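Local coordinates for protein Rab GDP-dissociation inhibitor (Saccharomyces cerevisiae, PDB 2BCG) that regulates the GDP/GTP exchange of Rab GTPases such as SEC4 by inhibiting GDP dissociation, and extracts GDP-bound YPT7 from vacuolar membranes, at residues 32-46 / 251-265. Residues are numbered along the deposited sequence; the frame is centred on the assembly and turned at random. Where two conformers were deposited one is given.
Sequences VDGKKVLHIDKQDHY and LSAIYGGTYMLDTPI
With CG of H39 turned anti to its own backbone N (chi1 -158°) and CG of Y259 anti to its carbonyl carbon (chi1 -82°), the two side chains run alongside each other in the same direction. They project from the margin of a parallel, Rossmann-type sheet, where the outermost strand within this chain, 258-260, flanks strand 37-40, and they illustrate how neighbours in parallel register can share both a CH-pi contact and a polar bond. H39 CB lies over one face of the Y259 ring, 3.6 Å from its centroid, while H39 ND1 meets Y259 OH at 2.7 Å, a hydrogen bond in which either may donate. H39 NE2 hydrogen-bonds to G18 O and Y259 OH to S27 OG, giving each ring a second polar partner. Y259 CD1 lies at the edge of the Y46 ring, the planes mutually oblique, and L261 CD2 over one face; the Y46 hydroxyl hydrogen-bonds to the backbone of another protein's chain, which also packs on Y259 and L261, both within the YPT1-interacting region. On the other side of the sheet, L38 CD1 packs on T258 CG2 at 3.7 Å and I40 CG2 on T263 CB at 3.8 Å. Main-chain bonds tie the strands, among them H39 N to T258 O at 2.7 Å. Where the two helices end, V32 CG2 sits over the centre of the Y255 ring in a second CH-pi contact; beyond the strands, D262 N reaches Q43 O at 2.8 Å from well above its carbonyl plane.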
loop_
_atom_site.group_PDB
_atom_site.type_symbol
_atom_site.label_atom_id
_atom_site.label_comp_id
_atom_site.label_asym_id
_atom_site.label_seq_id
_atom_site.Cartn_x
_atom_site.Cartn_y
_atom_site.Cartn_z
ATOM N N VAL A 32 -10.638 -2.248 14.094
ATOM C CA VAL A 32 -9.934 -1.852 15.334
ATOM C C VAL A 32 -10.900 -1.269 16.380
ATOM O O VAL A 32 -10.726 -1.529 17.586
ATOM C CB VAL A 32 -8.768 -0.870 15.038
ATOM C CG1 VAL A 32 -8.226 -0.246 16.346
ATOM C CG2 VAL A 32 -7.658 -1.613 14.333
ATOM N N ASP A 33 -11.877 -0.496 15.927
ATOM C CA ASP A 33 -12.906 0.083 16.822
ATOM C C ASP A 33 -13.796 -1.021 17.449
ATOM O O ASP A 33 -14.578 -0.734 18.363
ATOM C CB ASP A 33 -13.854 1.002 16.041
ATOM C CG ASP A 33 -13.284 2.394 15.756
ATOM O OD1 ASP A 33 -13.860 3.054 14.857
ATOM O OD2 ASP A 33 -12.307 2.835 16.408
ATOM N N GLY A 34 -13.682 -2.268 16.981
ATOM C CA GLY A 34 -14.535 -3.360 17.481
ATOM C C GLY A 34 -15.733 -3.704 16.610
ATOM O O GLY A 34 -16.554 -4.538 17.013
ATOM N N LYS A 35 -15.840 -3.099 15.416
ATOM C CA LYS A 35 -16.948 -3.360 14.516
ATOM C C LYS A 35 -16.700 -4.681 13.769
ATOM O O LYS A 35 -15.546 -5.058 13.529
ATOM C CB LYS A 35 -17.141 -2.207 13.528
ATOM C CG LYS A 35 -17.443 -0.833 14.150
ATOM C CD LYS A 35 -18.760 -0.896 14.914
ATOM C CE LYS A 35 -19.060 0.389 15.685
ATOM N NZ LYS A 35 -20.029 0.113 16.812
ATOM N N LYS A 36 -17.789 -5.382 13.435
ATOM C CA LYS A 36 -17.750 -6.653 12.679
ATOM C C LYS A 36 -17.907 -6.321 11.195
ATOM O O LYS A 36 -18.975 -5.892 10.759
ATOM C CB LYS A 36 -18.926 -7.541 13.149
ATOM C CG LYS A 36 -19.014 -8.921 12.502
ATOM C CD LYS A 36 -20.263 -9.630 12.998
ATOM C CE LYS A 36 -20.327 -11.047 12.464
ATOM N NZ LYS A 36 -21.645 -11.678 12.770
ATOM N N VAL A 37 -16.825 -6.485 10.425
ATOM C CA VAL A 37 -16.745 -5.964 9.043
ATOM C C VAL A 37 -16.665 -7.101 8.021
ATOM O O VAL A 37 -15.932 -8.065 8.237
ATOM C CB VAL A 37 -15.480 -5.062 8.864
ATOM C CG1 VAL A 37 -15.329 -4.603 7.414
ATOM C CG2 VAL A 37 -15.612 -3.828 9.775
ATOM N N LEU A 38 -17.450 -6.977 6.946
ATOM C CA LEU A 38 -17.352 -7.888 5.798
ATOM C C LEU A 38 -16.865 -7.060 4.625
ATOM O O LEU A 38 -17.493 -6.058 4.301
ATOM C CB LEU A 38 -18.709 -8.496 5.424
ATOM C CG LEU A 38 -18.668 -9.382 4.161
ATOM C CD1 LEU A 38 -17.721 -10.548 4.328
ATOM C CD2 LEU A 38 -20.073 -9.891 3.873
ATOM N N HIS A 39 -15.734 -7.456 4.026
ATOM C CA HIS A 39 -15.080 -6.679 2.954
ATOM C C HIS A 39 -15.051 -7.530 1.676
ATOM O O HIS A 39 -14.448 -8.609 1.663
ATOM C CB HIS A 39 -13.673 -6.252 3.380
ATOM C CG HIS A 39 -13.144 -5.069 2.629
ATOM N ND1 HIS A 39 -12.149 -4.240 3.120
ATOM C CD2 HIS A 39 -13.489 -4.568 1.420
ATOM C CE1 HIS A 39 -11.895 -3.295 2.231
ATOM N NE2 HIS A 39 -12.691 -3.473 1.188
ATOM N N ILE A 40 -15.738 -7.067 0.634
ATOM C CA ILE A 40 -15.889 -7.843 -0.596
ATOM C C ILE A 40 -15.309 -7.082 -1.762
ATOM O O ILE A 40 -15.419 -5.850 -1.813
ATOM C CB ILE A 40 -17.384 -8.120 -0.881
ATOM C CG1 ILE A 40 -18.071 -8.753 0.335
ATOM C CG2 ILE A 40 -17.609 -8.952 -2.197
ATOM C CD1 ILE A 40 -19.624 -8.779 0.201
ATOM N N ASP A 41 -14.686 -7.819 -2.693
ATOM C CA ASP A 41 -14.283 -7.237 -3.983
ATOM C C ASP A 41 -14.750 -8.144 -5.131
ATOM O O ASP A 41 -14.601 -9.362 -5.064
ATOM C CB ASP A 41 -12.751 -7.037 -4.024
ATOM C CG ASP A 41 -12.305 -5.942 -5.008
ATOM O OD1 ASP A 41 -11.404 -5.135 -4.648
ATOM O OD2 ASP A 41 -12.829 -5.912 -6.149
ATOM N N LYS A 42 -15.320 -7.525 -6.164
ATOM C CA LYS A 42 -15.667 -8.231 -7.410
ATOM C C LYS A 42 -14.418 -8.698 -8.168
ATOM O O LYS A 42 -14.484 -9.645 -8.967
ATOM C CB LYS A 42 -16.588 -7.373 -8.296
ATOM C CG LYS A 42 -16.024 -6.002 -8.693
ATOM C CD LYS A 42 -17.118 -5.017 -9.120
ATOM C CE LYS A 42 -16.603 -3.584 -9.146
ATOM N NZ LYS A 42 -17.693 -2.556 -9.135
ATOM N N GLN A 43 -13.302 -8.008 -7.935
ATOM C CA GLN A 43 -12.063 -8.282 -8.654
ATOM C C GLN A 43 -11.306 -9.405 -7.945
ATOM O O GLN A 43 -11.535 -9.680 -6.756
ATOM C CB GLN A 43 -11.201 -7.017 -8.786
ATOM C CG GLN A 43 -11.934 -5.846 -9.430
ATOM C CD GLN A 43 -11.030 -4.765 -9.957
ATOM O OE1 GLN A 43 -11.158 -4.378 -11.122
ATOM N NE2 GLN A 43 -10.110 -4.267 -9.131
ATOM N N ASP A 44 -10.395 -10.045 -8.672
ATOM C CA ASP A 44 -9.750 -11.233 -8.161
ATOM C C ASP A 44 -8.460 -10.918 -7.401
ATOM O O ASP A 44 -7.627 -11.823 -7.149
ATOM C CB ASP A 44 -9.507 -12.241 -9.306
ATOM C CG ASP A 44 -8.482 -11.753 -10.328
ATOM O OD1 ASP A 44 -8.306 -12.449 -11.362
ATOM O OD2 ASP A 44 -7.805 -10.723 -10.102
ATOM N N HIS A 45 -8.255 -9.642 -7.048
ATOM C CA HIS A 45 -7.030 -9.180 -6.397
ATOM C C HIS A 45 -7.322 -7.937 -5.559
ATOM O O HIS A 45 -8.364 -7.298 -5.739
ATOM C CB HIS A 45 -5.989 -8.835 -7.472
ATOM C CG HIS A 45 -6.422 -7.730 -8.383
ATOM N ND1 HIS A 45 -7.247 -7.938 -9.471
ATOM C CD2 HIS A 45 -6.148 -6.400 -8.360
ATOM C CE1 HIS A 45 -7.472 -6.781 -10.070
ATOM N NE2 HIS A 45 -6.801 -5.836 -9.430
ATOM N N TYR A 46 -6.425 -7.600 -4.637
ATOM C CA TYR A 46 -6.548 -6.380 -3.844
ATOM C C TYR A 46 -6.099 -5.123 -4.574
ATOM O O TYR A 46 -5.174 -5.159 -5.405
ATOM C CB TYR A 46 -5.702 -6.453 -2.538
ATOM C CG TYR A 46 -6.220 -7.440 -1.514
ATOM C CD1 TYR A 46 -7.097 -7.012 -0.496
ATOM C CD2 TYR A 46 -5.848 -8.801 -1.540
ATOM C CE1 TYR A 46 -7.599 -7.916 0.442
ATOM C CE2 TYR A 46 -6.362 -9.721 -0.605
ATOM C CZ TYR A 46 -7.217 -9.258 0.402
ATOM O OH TYR A 46 -7.686 -10.133 1.340
ATOM N N LEU A 251 -4.712 -5.704 8.632
ATOM C CA LEU A 251 -5.105 -5.094 9.938
ATOM C C LEU A 251 -6.582 -5.402 10.232
ATOM O O LEU A 251 -6.950 -5.850 11.336
ATOM C CB LEU A 251 -4.886 -3.580 9.898
ATOM C CG LEU A 251 -5.323 -2.840 11.163
ATOM C CD1 LEU A 251 -4.372 -3.077 12.341
ATOM C CD2 LEU A 251 -5.436 -1.352 10.829
ATOM N N SER A 252 -7.436 -5.188 9.237
ATOM C CA SER A 252 -8.850 -5.487 9.422
ATOM C C SER A 252 -9.059 -6.977 9.767
ATOM O O SER A 252 -9.802 -7.296 10.702
ATOM C CB SER A 252 -9.641 -5.154 8.158
ATOM O OG SER A 252 -11.014 -5.350 8.405
ATOM N N ALA A 253 -8.412 -7.864 9.017
ATOM C CA ALA A 253 -8.581 -9.330 9.256
ATOM C C ALA A 253 -8.142 -9.705 10.672
ATOM O O ALA A 253 -8.794 -10.492 11.355
ATOM C CB ALA A 253 -7.786 -10.111 8.213
ATOM N N ILE A 254 -7.046 -9.113 11.132
ATOM C CA ILE A 254 -6.562 -9.406 12.480
ATOM C C ILE A 254 -7.623 -9.048 13.511
ATOM O O ILE A 254 -7.819 -9.763 14.506
ATOM C CB ILE A 254 -5.240 -8.634 12.757
ATOM C CG1 ILE A 254 -4.102 -9.282 11.973
ATOM C CG2 ILE A 254 -4.915 -8.603 14.249
ATOM C CD1 ILE A 254 -2.900 -8.428 11.821
ATOM N N TYR A 255 -8.280 -7.918 13.291
ATOM C CA TYR A 255 -9.266 -7.428 14.242
ATOM C C TYR A 255 -10.670 -7.908 13.959
ATOM O O TYR A 255 -11.630 -7.362 14.502
ATOM C CB TYR A 255 -9.212 -5.896 14.357
ATOM C CG TYR A 255 -8.050 -5.447 15.195
ATOM C CD1 TYR A 255 -8.220 -5.183 16.564
ATOM C CD2 TYR A 255 -6.780 -5.309 14.642
ATOM C CE1 TYR A 255 -7.149 -4.749 17.340
ATOM C CE2 TYR A 255 -5.695 -4.884 15.414
ATOM C CZ TYR A 255 -5.881 -4.620 16.770
ATOM O OH TYR A 255 -4.795 -4.177 17.540
ATOM N N GLY A 256 -10.793 -8.945 13.144
ATOM C CA GLY A 256 -12.057 -9.646 13.023
ATOM C C GLY A 256 -12.721 -9.561 11.655
ATOM O O GLY A 256 -13.780 -10.135 11.460
ATOM N N GLY A 257 -12.133 -8.810 10.726
ATOM C CA GLY A 257 -12.712 -8.605 9.404
ATOM C C GLY A 257 -12.750 -9.879 8.563
ATOM O O GLY A 257 -11.869 -10.746 8.704
ATOM N N THR A 258 -13.756 -9.991 7.693
ATOM C CA THR A 258 -13.909 -11.133 6.786
ATOM C C THR A 258 -13.800 -10.641 5.347
ATOM O O THR A 258 -14.413 -9.630 4.989
ATOM C CB THR A 258 -15.295 -11.779 7.004
ATOM O OG1 THR A 258 -15.382 -12.230 8.356
ATOM C CG2 THR A 258 -15.528 -13.001 6.091
ATOM N N TYR A 259 -12.974 -11.334 4.558
ATOM C CA TYR A 259 -12.647 -10.936 3.170
ATOM C C TYR A 259 -13.135 -11.936 2.120
ATOM O O TYR A 259 -12.963 -13.144 2.272
ATOM C CB TYR A 259 -11.119 -10.679 3.020
ATOM C CG TYR A 259 -10.800 -9.281 3.507
ATOM C CD1 TYR A 259 -10.683 -8.242 2.603
ATOM C CD2 TYR A 259 -10.736 -8.994 4.882
ATOM C CE1 TYR A 259 -10.445 -6.933 3.028
ATOM C CE2 TYR A 259 -10.529 -7.674 5.333
ATOM C CZ TYR A 259 -10.416 -6.646 4.399
ATOM O OH TYR A 259 -10.262 -5.338 4.780
ATOM N N MET A 260 -13.697 -11.393 1.044
ATOM C CA MET A 260 -14.103 -12.193 -0.131
ATOM C C MET A 260 -13.621 -11.477 -1.379
ATOM O O MET A 260 -13.892 -10.294 -1.538
ATOM C CB MET A 260 -15.625 -12.372 -0.192
ATOM C CG MET A 260 -16.176 -13.188 0.920
ATOM S SD MET A 260 -17.957 -13.043 0.987
ATOM C CE MET A 260 -18.309 -14.074 2.427
ATOM N N LEU A 261 -12.874 -12.170 -2.232
ATOM C CA LEU A 261 -12.487 -11.631 -3.544
ATOM C C LEU A 261 -13.210 -12.390 -4.667
ATOM O O LEU A 261 -13.875 -13.423 -4.422
ATOM C CB LEU A 261 -10.982 -11.737 -3.742
ATOM C CG LEU A 261 -10.052 -10.949 -2.794
ATOM C CD1 LEU A 261 -8.637 -11.343 -3.167
ATOM C CD2 LEU A 261 -10.263 -9.439 -2.856
ATOM N N ASP A 262 -13.078 -11.883 -5.897
ATOM C CA ASP A 262 -13.710 -12.534 -7.072
ATOM C C ASP A 262 -15.178 -12.857 -6.782
ATOM O O ASP A 262 -15.690 -13.909 -7.184
ATOM C CB ASP A 262 -12.946 -13.828 -7.436
ATOM C CG ASP A 262 -13.291 -14.385 -8.823
ATOM O OD1 ASP A 262 -13.092 -15.605 -9.007
ATOM O OD2 ASP A 262 -13.728 -13.643 -9.722
ATOM N N THR A 263 -15.856 -11.913 -6.123
ATOM C CA THR A 263 -17.208 -12.102 -5.658
ATOM C C THR A 263 -18.051 -10.919 -6.139
ATOM O O THR A 263 -18.135 -9.895 -5.473
ATOM C CB THR A 263 -17.238 -12.262 -4.110
ATOM O OG1 THR A 263 -16.493 -13.424 -3.744
ATOM C CG2 THR A 263 -18.650 -12.402 -3.570
ATOM N N PRO A 264 -18.622 -11.040 -7.351
ATOM C CA PRO A 264 -19.562 -10.038 -7.855
ATOM C C PRO A 264 -20.679 -9.731 -6.864
ATOM O O PRO A 264 -21.128 -10.607 -6.136
ATOM C CB PRO A 264 -20.158 -10.719 -9.093
ATOM C CG PRO A 264 -18.998 -11.516 -9.605
ATOM C CD PRO A 264 -18.374 -12.106 -8.340
ATOM N N ILE A 265 -21.139 -8.485 -6.854
ATOM C CA ILE A 265 -22.362 -8.157 -6.148
ATOM C C ILE A 265 -23.526 -8.376 -7.111
ATOM O O ILE A 265 -23.749 -7.562 -7.989
ATOM C CB ILE A 265 -22.332 -6.685 -5.626
ATOM C CG1 ILE A 265 -21.087 -6.447 -4.745
ATOM C CG2 ILE A 265 -23.629 -6.336 -4.868
ATOM C CD1 ILE A 265 -20.885 -7.440 -3.557
HETATM O O HOH W 1 -13.923 -6.258 15.484
HETATM O O HOH W 2 -16.057 -10.166 10.083
HETATM O O HOH W 3 -12.748 -11.395 -10.858
#